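PDB 3OQQ: putative lipoprotein from Bacteroides ovatus, which is of unknown function but is probably an extracellular, calcium-binding lipoprotein, rich in beta-strands, built of domains not yet assigned a role. Local coordinates for residues V196-Y204 / A318-L326; D329-I337 / H346-S354. All blocks are in the same frame, centred on the assembly; numbering follows the deposited sequence.

How the interactions relate
From the N terminus, the chain first passes strand 190-198 and the turn after it. Then 113 residues, rich in strand, separate 196-204 from 318-326 on helix 314-328, and interaction 1 closes this long loop. Interaction 2 follows at once in series. Strand 333-339 comes just after the helix, and the hairpin of strands 333-339 and 343-346 brings 346-354 back onto it, eight residues on. The two contacts neither nest nor cross. They meet in the six-stranded antiparallel sheet, where 190-198 and 333-339 are neighbours, and V196 pairs with N334 through the backbone. L326 O also takes a probable hydrogen bond from Q333 NE2, which ties the helix end to the strand.

Interaction 1: V196-Y204 / A318-L326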
loop_
_atom_site.group_PDB
_atom_site.type_symbol
_atom_site.label_atom_id
_atom_site.label_comp_id
_atom_site.label_asym_id
_atom_site.label_seq_id
_atom_site.Cartn_x
_atom_site.Cartn_y
_atom_site.Cartn_z
ATOM N N VAL A 196 2.832 -4.054 -8.697
ATOM C CA VAL A 196 3.346 -5.373 -8.974
ATOM C C VAL A 196 3.500 -6.017 -7.602
ATOM O O VAL A 196 4.194 -5.455 -6.749
ATOM C CB VAL A 196 4.691 -5.387 -9.746
ATOM C CG1 VAL A 196 5.207 -6.814 -9.867
ATOM C CG2 VAL A 196 4.586 -4.708 -11.113
ATOM N N LEU A 197 2.849 -7.165 -7.378
ATOM C CA LEU A 197 3.014 -7.939 -6.155
ATOM C C LEU A 197 4.148 -8.883 -6.464
ATOM O O LEU A 197 3.943 -9.999 -6.959
ATOM C CB LEU A 197 1.727 -8.670 -5.762
ATOM C CG LEU A 197 0.492 -7.807 -5.548
ATOM C CD1 LEU A 197 -0.700 -8.670 -5.359
ATOM C CD2 LEU A 197 0.678 -6.813 -4.397
ATOM N N ASP A 198 5.366 -8.362 -6.288
ATOM C CA ASP A 198 6.621 -9.002 -6.634
ATOM C C ASP A 198 6.770 -10.378 -5.969
ATOM O O ASP A 198 6.611 -10.509 -4.748
ATOM C CB ASP A 198 7.776 -8.073 -6.242
ATOM C CG ASP A 198 9.013 -8.269 -7.073
ATOM O OD1 ASP A 198 9.555 -9.383 -7.063
ATOM O OD2 ASP A 198 9.419 -7.311 -7.759
ATOM N N GLY A 199 7.026 -11.393 -6.796
ATOM C CA GLY A 199 7.178 -12.764 -6.321
ATOM C C GLY A 199 5.871 -13.513 -6.131
ATOM O O GLY A 199 5.904 -14.723 -5.904
ATOM N N LEU A 200 4.701 -12.823 -6.218
ATOM C CA LEU A 200 3.440 -13.542 -6.087
ATOM C C LEU A 200 3.085 -14.176 -7.441
ATOM O O LEU A 200 2.304 -13.622 -8.204
ATOM C CB LEU A 200 2.296 -12.690 -5.535
ATOM C CG LEU A 200 1.117 -13.550 -5.028
ATOM C CD1 LEU A 200 1.448 -14.263 -3.691
ATOM C CD2 LEU A 200 -0.115 -12.754 -4.937
ATOM N N LYS A 201 3.712 -15.321 -7.732
ATOM C CA LYS A 201 3.581 -16.053 -8.995
ATOM C C LYS A 201 2.191 -16.678 -9.173
ATOM O O LYS A 201 1.501 -16.939 -8.187
ATOM C CB LYS A 201 4.672 -17.133 -9.089
ATOM C CG LYS A 201 6.082 -16.572 -8.907
ATOM C CD LYS A 201 7.131 -17.516 -9.424
ATOM C CE LYS A 201 8.458 -17.333 -8.729
ATOM N NZ LYS A 201 8.701 -18.418 -7.740
ATOM N N SER A 202 1.800 -16.937 -10.438
ATOM C CA SER A 202 0.500 -17.521 -10.791
ATOM C C SER A 202 0.318 -18.916 -10.136
ATOM O O SER A 202 -0.779 -19.237 -9.703
ATOM C CB SER A 202 0.326 -17.606 -12.313
ATOM O OG SER A 202 1.308 -18.426 -12.921
ATOM N N GLU A 203 1.407 -19.684 -9.999
ATOM C CA GLU A 203 1.467 -21.012 -9.371
ATOM C C GLU A 203 0.955 -20.950 -7.924
ATOM O O GLU A 203 0.513 -21.965 -7.399
ATOM C CB GLU A 203 2.924 -21.555 -9.373
ATOM C CG GLU A 203 3.512 -21.867 -10.748
ATOM C CD GLU A 203 4.052 -20.720 -11.594
ATOM O OE1 GLU A 203 3.873 -19.542 -11.207
ATOM O OE2 GLU A 203 4.621 -21.004 -12.675
ATOM N N TYR A 204 1.008 -19.757 -7.292
ATOM C CA TYR A 204 0.569 -19.569 -5.915
ATOM C C TYR A 204 -0.857 -19.038 -5.798
ATOM O O TYR A 204 -1.392 -19.010 -4.693
ATOM C CB TYR A 204 1.514 -18.593 -5.176
ATOM C CG TYR A 204 2.991 -18.951 -5.188
ATOM C CD1 TYR A 204 3.410 -20.281 -5.144
ATOM C CD2 TYR A 204 3.967 -17.959 -5.217
ATOM C CE1 TYR A 204 4.761 -20.609 -5.123
ATOM C CE2 TYR A 204 5.322 -18.278 -5.209
ATOM C CZ TYR A 204 5.713 -19.604 -5.154
ATOM O OH TYR A 204 7.045 -19.917 -5.133
ATOM N N ALA A 318 7.577 -21.980 -0.050
ATOM C CA ALA A 318 7.845 -20.899 -0.996
ATOM C C ALA A 318 6.601 -20.039 -1.204
ATOM O O ALA A 318 6.730 -18.822 -1.320
ATOM C CB ALA A 318 8.312 -21.463 -2.323
ATOM N N GLN A 319 5.404 -20.679 -1.257
ATOM C CA GLN A 319 4.116 -20.016 -1.452
ATOM C C GLN A 319 3.756 -19.123 -0.255
ATOM O O GLN A 319 3.369 -17.963 -0.434
ATOM C CB GLN A 319 3.021 -21.072 -1.657
ATOM C CG GLN A 319 1.631 -20.473 -1.919
ATOM C CD GLN A 319 0.563 -21.516 -2.084
ATOM O OE1 GLN A 319 0.634 -22.612 -1.519
ATOM N NE2 GLN A 319 -0.492 -21.177 -2.805
ATOM N N LEU A 320 3.854 -19.693 0.964
ATOM C CA LEU A 320 3.546 -19.013 2.210
ATOM C C LEU A 320 4.499 -17.821 2.392
ATOM O O LEU A 320 4.061 -16.739 2.806
ATOM C CB LEU A 320 3.617 -20.008 3.382
ATOM C CG LEU A 320 3.426 -19.468 4.814
ATOM C CD1 LEU A 320 2.037 -18.815 5.016
ATOM C CD2 LEU A 320 3.653 -20.582 5.842
ATOM N N ALA A 321 5.777 -18.009 2.020
ATOM C CA ALA A 321 6.784 -16.956 2.091
ATOM C C ALA A 321 6.458 -15.840 1.076
ATOM O O ALA A 321 6.591 -14.672 1.409
ATOM C CB ALA A 321 8.165 -17.541 1.827
ATOM N N ALA A 322 5.987 -16.205 -0.140
ATOM C CA ALA A 322 5.601 -15.241 -1.190
ATOM C C ALA A 322 4.446 -14.326 -0.729
ATOM O O ALA A 322 4.506 -13.124 -0.962
ATOM C CB ALA A 322 5.198 -15.981 -2.446
ATOM N N PHE A 323 3.407 -14.893 -0.063
ATOM C CA PHE A 323 2.302 -14.090 0.486
ATOM C C PHE A 323 2.798 -13.227 1.640
ATOM O O PHE A 323 2.449 -12.056 1.708
ATOM C CB PHE A 323 1.132 -14.969 0.963
ATOM C CG PHE A 323 0.203 -15.386 -0.144
ATOM C CD1 PHE A 323 -0.874 -14.584 -0.509
ATOM C CD2 PHE A 323 0.392 -16.595 -0.815
ATOM C CE1 PHE A 323 -1.736 -14.972 -1.536
ATOM C CE2 PHE A 323 -0.475 -16.982 -1.844
ATOM C CZ PHE A 323 -1.516 -16.153 -2.213
ATOM N N ARG A 324 3.632 -13.798 2.519
ATOM C CA ARG A 324 4.140 -13.096 3.711
ATOM C C ARG A 324 5.069 -11.932 3.376
ATOM O O ARG A 324 4.917 -10.851 3.949
ATOM C CB ARG A 324 4.862 -14.058 4.646
ATOM C CG ARG A 324 3.943 -14.818 5.584
ATOM C CD ARG A 324 4.774 -15.701 6.497
ATOM N NE ARG A 324 3.937 -16.601 7.283
ATOM C CZ ARG A 324 4.385 -17.671 7.929
ATOM N NH1 ARG A 324 5.673 -17.991 7.885
ATOM N NH2 ARG A 324 3.548 -18.432 8.620
ATOM N N GLU A 325 6.011 -12.152 2.442
ATOM C CA GLU A 325 7.002 -11.173 1.999
ATOM C C GLU A 325 6.364 -9.962 1.324
ATOM O O GLU A 325 7.017 -8.924 1.251
ATOM C CB GLU A 325 8.031 -11.830 1.061
ATOM C CG GLU A 325 9.125 -12.562 1.816
ATOM C CD GLU A 325 10.138 -11.638 2.456
ATOM O OE1 GLU A 325 11.078 -11.199 1.750
ATOM O OE2 GLU A 325 9.962 -11.311 3.651
ATOM N N LEU A 326 5.104 -10.052 0.855
ATOM C CA LEU A 326 4.457 -8.861 0.279
ATOM C C LEU A 326 4.176 -7.821 1.370
ATOM O O LEU A 326 4.159 -6.620 1.084
ATOM C CB LEU A 326 3.156 -9.196 -0.493
ATOM C CG LEU A 326 3.359 -10.046 -1.739
ATOM C CD1 LEU A 326 2.047 -10.550 -2.261
ATOM C CD2 LEU A 326 4.100 -9.272 -2.817
HETATM O O HOH W 1 6.526 -12.281 -2.553
#
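L200 and F323 make one CH-pi contact and Q319 and Y204 another, with the ring on the helix in the first and on 196-204 in the second. The turn lays L200 CD1 over the middle of the F323 ring, 3.6 Å from its centroid and 3° off the normal. The helix lays Q319 CA over the face of Y204, 3.8 Å from that ring's centroid. The backbone of Y204 is held too. Q319 NE2 gives a hydrogen bond of 3.0 Å to Y204 O, with the acceptor nearly in the amide plane. Q319 reaches it with CG anti to the backbone N (chi1 -178°) and an extended chain; the same NE2 also bonds K308 O. An alanine in place of Y204 would probably open a gap beside Q319 and A322, because A322 CB packs against the ring at 3.6 Å from CE2. Segment 196-204 leaves strand 190-198 through a type II turn, L197 to L200, and ends in a short 3-10 segment; it packs along helix 314-328. L326 packs at the strand end: CD1 meets L200 CB at 3.9 Å, while CD2 lies against L197 CB. A water donates to D198 O and A322 O. D198 OD1 forms a salt bridge with R332.

Interaction 2: D329-I337 / H346-S354; sequences DTNRQNFFI and HMRGYAPTS
F336 and H346 face each other with CA atoms 4.5 Å apart, and a type II turn from M347 to Y350 then carries 346-354 back past N334. The N334 amide is gripped at both ends. Its OD1 accepts from H346 ND1 at 2.6 Å, with the donor tilted 33° from the carbonyl plane. Its ND2 gives a nearly straight bond of 2.8 Å to a lone pair of A351 O. With CG anti to the backbone N (chi1 -176°), the amide reaches across to both partners, which together fix its rotation. The imidazole is covered on opposite faces. F336 CB sits over its centre, 3.4 Å from the centroid, and A351 O lies above the other face, nearer the rim. E344 takes the NE2 end. The F336 ring is displaced from the imidazole, with little stacking between them; T353 CG2 lies over one face of the F336 ring. Y350 runs past N334 in the opposite direction, with CB 3.3 Å from N334 OD1. A water links Y350 OH to Q333 O. Another accepts from M347 N and donates to F335 O. CE of M347, a selenomethionine, meets the edge of the F335 ring. Strand 333-339 lies between 343-346 and 190-198 in the six-stranded sheet. F335 also packs on V129 of strand 122-131, and the loop 346-354 leads on to helix 357-364.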
loop_
_atom_site.group_PDB
_atom_site.type_symbol
_atom_site.label_atom_id
_atom_site.label_comp_id
_atom_site.label_asym_id
_atom_site.label_seq_id
_atom_site.Cartn_x
_atom_site.Cartn_y
_atom_site.Cartn_z
ATOM N N ASP A 329 8.418 -7.496 3.367
ATOM C CA ASP A 329 9.395 -6.770 2.553
ATOM C C ASP A 329 8.734 -5.614 1.752
ATOM O O ASP A 329 8.033 -5.842 0.755
ATOM C CB ASP A 329 10.135 -7.738 1.623
ATOM C CG ASP A 329 11.322 -7.153 0.881
ATOM O OD1 ASP A 329 11.549 -5.923 0.987
ATOM O OD2 ASP A 329 11.976 -7.905 0.133
ATOM N N THR A 330 9.026 -4.367 2.163
ATOM C CA THR A 330 8.499 -3.163 1.509
ATOM C C THR A 330 8.862 -3.137 0.009
ATOM O O THR A 330 8.078 -2.624 -0.782
ATOM C CB THR A 330 8.976 -1.878 2.232
ATOM O OG1 THR A 330 8.280 -0.767 1.685
ATOM C CG2 THR A 330 10.489 -1.647 2.160
ATOM N N ASN A 331 10.032 -3.725 -0.369
ATOM C CA ASN A 331 10.543 -3.757 -1.742
ATOM C C ASN A 331 9.745 -4.674 -2.665
ATOM O O ASN A 331 9.944 -4.590 -3.870
ATOM C CB ASN A 331 12.011 -4.146 -1.774
ATOM C CG ASN A 331 12.888 -3.226 -0.955
ATOM O OD1 ASN A 331 13.498 -3.642 0.024
ATOM N ND2 ASN A 331 12.936 -1.951 -1.314
ATOM N N ARG A 332 8.833 -5.501 -2.130
ATOM C CA ARG A 332 7.979 -6.390 -2.936
ATOM C C ARG A 332 6.682 -5.659 -3.405
ATOM O O ARG A 332 5.979 -6.144 -4.295
ATOM C CB ARG A 332 7.643 -7.682 -2.160
ATOM C CG ARG A 332 8.857 -8.557 -1.844
ATOM C CD ARG A 332 9.278 -9.413 -2.998
ATOM N NE ARG A 332 10.380 -10.308 -2.641
ATOM C CZ ARG A 332 11.026 -11.092 -3.502
ATOM N NH1 ARG A 332 10.679 -11.110 -4.786
ATOM N NH2 ARG A 332 12.027 -11.856 -3.091
ATOM N N GLN A 333 6.386 -4.489 -2.809
ATOM C CA GLN A 333 5.222 -3.707 -3.183
ATOM C C GLN A 333 5.672 -2.702 -4.216
ATOM O O GLN A 333 6.035 -1.583 -3.883
ATOM C CB GLN A 333 4.578 -3.047 -1.960
ATOM C CG GLN A 333 4.405 -3.981 -0.761
ATOM C CD GLN A 333 3.946 -3.227 0.458
ATOM O OE1 GLN A 333 3.983 -1.993 0.513
ATOM N NE2 GLN A 333 3.503 -3.953 1.468
ATOM N N ASN A 334 5.748 -3.148 -5.464
ATOM C CA ASN A 334 6.270 -2.317 -6.527
ATOM C C ASN A 334 5.146 -1.474 -7.158
ATOM O O ASN A 334 4.613 -1.810 -8.210
ATOM C CB ASN A 334 7.028 -3.168 -7.570
ATOM C CG ASN A 334 7.682 -2.335 -8.642
ATOM O OD1 ASN A 334 7.654 -1.114 -8.598
ATOM N ND2 ASN A 334 8.275 -2.959 -9.623
ATOM N N PHE A 335 4.834 -0.356 -6.500
ATOM C CA PHE A 335 3.831 0.605 -6.942
ATOM C C PHE A 335 4.311 1.388 -8.169
ATOM O O PHE A 335 5.509 1.620 -8.337
ATOM C CB PHE A 335 3.492 1.588 -5.799
ATOM C CG PHE A 335 2.794 0.902 -4.658
ATOM C CD1 PHE A 335 1.487 0.454 -4.790
ATOM C CD2 PHE A 335 3.442 0.698 -3.450
ATOM C CE1 PHE A 335 0.847 -0.208 -3.735
ATOM C CE2 PHE A 335 2.779 0.081 -2.377
ATOM C CZ PHE A 335 1.501 -0.388 -2.536
ATOM N N PHE A 336 3.365 1.801 -9.014
ATOM C CA PHE A 336 3.695 2.553 -10.227
ATOM C C PHE A 336 2.491 3.310 -10.735
ATOM O O PHE A 336 1.353 3.030 -10.340
ATOM C CB PHE A 336 4.235 1.617 -11.366
ATOM C CG PHE A 336 3.286 0.571 -11.926
ATOM C CD1 PHE A 336 3.210 -0.699 -11.361
ATOM C CD2 PHE A 336 2.499 0.845 -13.041
ATOM C CE1 PHE A 336 2.355 -1.669 -11.888
ATOM C CE2 PHE A 336 1.648 -0.127 -13.573
ATOM C CZ PHE A 336 1.564 -1.372 -12.982
ATOM N N ILE A 337 2.759 4.239 -11.662
ATOM C CA ILE A 337 1.757 4.968 -12.400
ATOM C C ILE A 337 2.097 4.929 -13.899
ATOM O O ILE A 337 3.251 4.678 -14.282
ATOM C CB ILE A 337 1.527 6.418 -11.914
ATOM C CG1 ILE A 337 2.814 7.315 -12.058
ATOM C CG2 ILE A 337 0.922 6.416 -10.496
ATOM C CD1 ILE A 337 2.565 8.712 -12.256
ATOM N N HIS A 346 7.978 4.252 -11.683
ATOM C CA HIS A 346 8.045 3.547 -10.403
ATOM C C HIS A 346 8.836 4.429 -9.424
ATOM O O HIS A 346 9.446 5.416 -9.845
ATOM C CB HIS A 346 8.720 2.169 -10.584
ATOM C CG HIS A 346 7.935 1.207 -11.429
ATOM N ND1 HIS A 346 7.374 0.085 -10.885
ATOM C CD2 HIS A 346 7.665 1.232 -12.756
ATOM C CE1 HIS A 346 6.785 -0.551 -11.887
ATOM N NE2 HIS A 346 6.922 0.110 -13.030
HETATM N N MSE A 347 8.876 4.054 -8.142
HETATM C CA MSE A 347 9.696 4.788 -7.164
HETATM C C MSE A 347 11.174 4.389 -7.330
HETATM O O MSE A 347 11.467 3.387 -7.976
HETATM C CB MSE A 347 9.230 4.505 -5.733
HETATM C CG MSE A 347 7.765 4.867 -5.517
HETATM SE SE MSE A 347 7.164 4.633 -3.704
HETATM C CE MSE A 347 7.219 2.711 -3.623
ATOM N N ARG A 348 12.103 5.177 -6.748
ATOM C CA ARG A 348 13.534 4.897 -6.835
ATOM C C ARG A 348 13.860 3.468 -6.402
ATOM O O ARG A 348 13.400 3.020 -5.345
ATOM C CB ARG A 348 14.307 5.895 -5.958
ATOM C CG ARG A 348 15.794 5.748 -6.084
ATOM C CD ARG A 348 16.544 6.719 -5.194
ATOM N NE ARG A 348 17.977 6.681 -5.498
ATOM C CZ ARG A 348 18.867 5.923 -4.865
ATOM N NH1 ARG A 348 18.488 5.124 -3.878
ATOM N NH2 ARG A 348 20.142 5.959 -5.216
ATOM N N GLY A 349 14.649 2.785 -7.232
ATOM C CA GLY A 349 15.120 1.437 -6.968
ATOM C C GLY A 349 14.152 0.342 -7.353
ATOM O O GLY A 349 14.460 -0.827 -7.146
ATOM N N TYR A 350 12.965 0.701 -7.885
ATOM C CA TYR A 350 11.934 -0.274 -8.277
ATOM C C TYR A 350 11.924 -0.458 -9.780
ATOM O O TYR A 350 11.939 0.524 -10.541
ATOM C CB TYR A 350 10.551 0.169 -7.763
ATOM C CG TYR A 350 10.395 0.042 -6.260
ATOM C CD1 TYR A 350 10.815 1.060 -5.402
ATOM C CD2 TYR A 350 9.781 -1.075 -5.694
ATOM C CE1 TYR A 350 10.608 0.977 -4.020
ATOM C CE2 TYR A 350 9.588 -1.178 -4.318
ATOM C CZ TYR A 350 9.989 -0.143 -3.486
ATOM O OH TYR A 350 9.794 -0.266 -2.133
ATOM N N ALA A 351 11.887 -1.726 -10.201
ATOM C CA ALA A 351 11.962 -2.145 -11.601
ATOM C C ALA A 351 10.712 -1.830 -12.414
ATOM O O ALA A 351 9.582 -1.922 -11.909
ATOM C CB ALA A 351 12.215 -3.654 -11.675
ATOM N N PRO A 352 10.883 -1.544 -13.714
ATOM C CA PRO A 352 9.695 -1.448 -14.586
ATOM C C PRO A 352 9.039 -2.823 -14.686
ATOM O O PRO A 352 9.699 -3.818 -14.380
ATOM C CB PRO A 352 10.299 -1.071 -15.950
ATOM C CG PRO A 352 11.665 -1.653 -15.916
ATOM C CD PRO A 352 12.131 -1.449 -14.504
ATOM N N THR A 353 7.786 -2.904 -15.149
ATOM C CA THR A 353 7.200 -4.221 -15.390
ATOM C C THR A 353 7.985 -4.859 -16.544
ATOM O O THR A 353 8.596 -4.114 -17.316
ATOM C CB THR A 353 5.699 -4.096 -15.732
ATOM O OG1 THR A 353 5.578 -3.409 -16.971
ATOM C CG2 THR A 353 4.890 -3.385 -14.650
ATOM N N SER A 354 7.935 -6.199 -16.707
ATOM C CA SER A 354 8.567 -6.913 -17.843
ATOM C C SER A 354 8.115 -6.347 -19.197
ATOM O O SER A 354 8.906 -6.294 -20.123
ATOM C CB SER A 354 8.217 -8.401 -17.819
ATOM O OG SER A 354 8.617 -8.989 -16.597
HETATM O O HOH W 2 6.863 0.064 -2.134
HETATM O O HOH W 3 7.716 1.683 -7.008
#